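Local coordinates for protein LYND (Lyngbya aestuarii, PDB 4V1T) that probably catalyses the ATP-dependent heterocyclisation of cysteine residues in cyanobactin precursor peptides, as a YcaO-family cyclodehydratase that binds ADP, magnesium and zinc, at residues S610-K613 against E618-I621. Sequence-based numbering, arbitrary orientation.
Sequences SNRK and ERLI
Ser610 and Ile621 form an antiparallel hydrogen-bonded pair at the loop end of the β-hairpin made by strands 605-612 and 621-626. Two backbone bonds join them: Ser610 N donates to Ile621 O at 3.0 Å, and Ile621 N to Ser610 O at 3.1 Å, the latter nearly straight. A third backbone bond runs from Arg612 N to Glu618 O at 2.7 Å. Between these bonds the single Asn611 faces two residues, Arg619 and Leu620, and the surplus one on that side breaks the regular ladder; the left-handed backbone of Arg619 is consistent with this irregularity.

The van der Waals contacts lie on two sides of the backbone. CD2 of Leu620 reaches CB of Asn611 at 3.6 Å. On the other side, CG of Arg612 lies 3.4 Å from Glu618 O and packs against CB of Arg619 at 3.9 Å. In both arginines CG stands beside the backbone N, opposite the carbonyl carbon (chi1 -64° in Arg612), and the chains run side by side in the same direction, their guanidinium planes inclined by 30°. The NE atoms of Arg612 and Arg619 are 4.7 Å apart; this proximity of like charges is probably eased by salt bridges, Arg612 to Asp589 and Arg619 to Asp653.

The hairpin supplies the central strand 605-612 and the outer strand 621-626 of a three-stranded antiparallel sheet in the YcaO region, with 590-596 on the far side of 605-612. Asp591 of strand 590-596 accepts a hydrogen bond from Ser610 OG through its backbone O, while Leu664 of helix 661-666 packs against the side chains of Arg619 and Ile621.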
loop_
_atom_site.group_PDB
_atom_site.type_symbol
_atom_site.label_atom_id
_atom_site.label_comp_id
_atom_site.label_asym_id
_atom_site.label_seq_id
_atom_site.Cartn_x
_atom_site.Cartn_y
_atom_site.Cartn_z
ATOM N N SER B 610 16.804 22.060 19.075
ATOM C CA SER B 610 15.495 22.637 19.278
ATOM C C SER B 610 15.014 22.461 20.707
ATOM O O SER B 610 15.076 21.368 21.270
ATOM C CB SER B 610 14.483 22.013 18.310
ATOM O OG SER B 610 13.169 22.428 18.641
ATOM N N ASN B 611 14.516 23.557 21.269
ATOM C CA ASN B 611 13.905 23.572 22.586
ATOM C C ASN B 611 12.431 23.978 22.508
ATOM O O ASN B 611 12.003 24.637 21.562
ATOM C CB ASN B 611 14.656 24.538 23.509
ATOM C CG ASN B 611 14.511 25.991 23.077
ATOM O OD1 ASN B 611 14.867 26.361 21.961
ATOM N ND2 ASN B 611 13.978 26.816 23.961
ATOM N N ARG B 612 11.654 23.590 23.498
ATOM C CA ARG B 612 10.307 24.095 23.657
ATOM C C ARG B 612 10.279 25.418 24.354
ATOM O O ARG B 612 10.955 25.616 25.322
ATOM C CB ARG B 612 9.475 23.144 24.471
ATOM C CG ARG B 612 9.282 21.816 23.813
ATOM C CD ARG B 612 7.991 21.751 23.063
ATOM N NE ARG B 612 6.980 21.071 23.839
ATOM C CZ ARG B 612 5.888 21.650 24.284
ATOM N NH1 ARG B 612 5.664 22.932 24.030
ATOM N NH2 ARG B 612 5.028 20.947 24.983
ATOM N N LYS B 613 9.477 26.319 23.838
ATOM C CA LYS B 613 9.125 27.518 24.535
ATOM C C LYS B 613 7.898 27.119 25.269
ATOM O O LYS B 613 7.097 26.373 24.750
ATOM C CB LYS B 613 8.769 28.624 23.579
ATOM C CG LYS B 613 9.698 28.742 22.405
ATOM C CD LYS B 613 8.942 29.243 21.192
ATOM C CE LYS B 613 9.787 30.085 20.280
ATOM N NZ LYS B 613 10.679 31.004 21.041
ATOM N N GLU B 618 11.810 21.858 28.776
ATOM C CA GLU B 618 12.310 22.388 27.508
ATOM C C GLU B 618 12.420 21.332 26.406
ATOM O O GLU B 618 12.416 21.670 25.230
ATOM C CB GLU B 618 13.667 23.052 27.714
ATOM C CG GLU B 618 13.580 24.338 28.522
ATOM C CD GLU B 618 14.877 25.126 28.514
ATOM O OE1 GLU B 618 15.791 24.773 27.737
ATOM O OE2 GLU B 618 14.977 26.102 29.288
ATOM N N ARG B 619 12.525 20.068 26.807
ATOM C CA ARG B 619 12.603 18.942 25.880
ATOM C C ARG B 619 13.687 19.179 24.844
ATOM O O ARG B 619 13.421 19.208 23.636
ATOM C CB ARG B 619 11.261 18.717 25.167
ATOM C CG ARG B 619 10.046 18.701 26.080
ATOM C CD ARG B 619 9.565 17.308 26.437
ATOM N NE ARG B 619 8.102 17.301 26.481
ATOM C CZ ARG B 619 7.367 16.357 27.052
ATOM N NH1 ARG B 619 7.949 15.335 27.651
ATOM N NH2 ARG B 619 6.045 16.448 27.035
ATOM N N LEU B 620 14.903 19.380 25.318
ATOM C CA LEU B 620 16.023 19.615 24.433
ATOM C C LEU B 620 16.205 18.401 23.543
ATOM O O LEU B 620 16.418 17.276 23.996
ATOM C CB LEU B 620 17.315 19.900 25.212
ATOM C CG LEU B 620 17.309 21.209 26.002
ATOM C CD1 LEU B 620 18.574 21.325 26.838
ATOM C CD2 LEU B 620 17.164 22.403 25.065
ATOM N N ILE B 621 16.095 18.642 22.257
ATOM C CA ILE B 621 16.257 17.594 21.296
ATOM C C ILE B 621 17.234 18.072 20.246
ATOM O O ILE B 621 17.351 19.258 19.963
ATOM C CB ILE B 621 14.885 17.183 20.728
ATOM C CG1 ILE B 621 14.090 16.515 21.861
ATOM C CG2 ILE B 621 15.046 16.220 19.556
ATOM C CD1 ILE B 621 12.672 16.239 21.560
#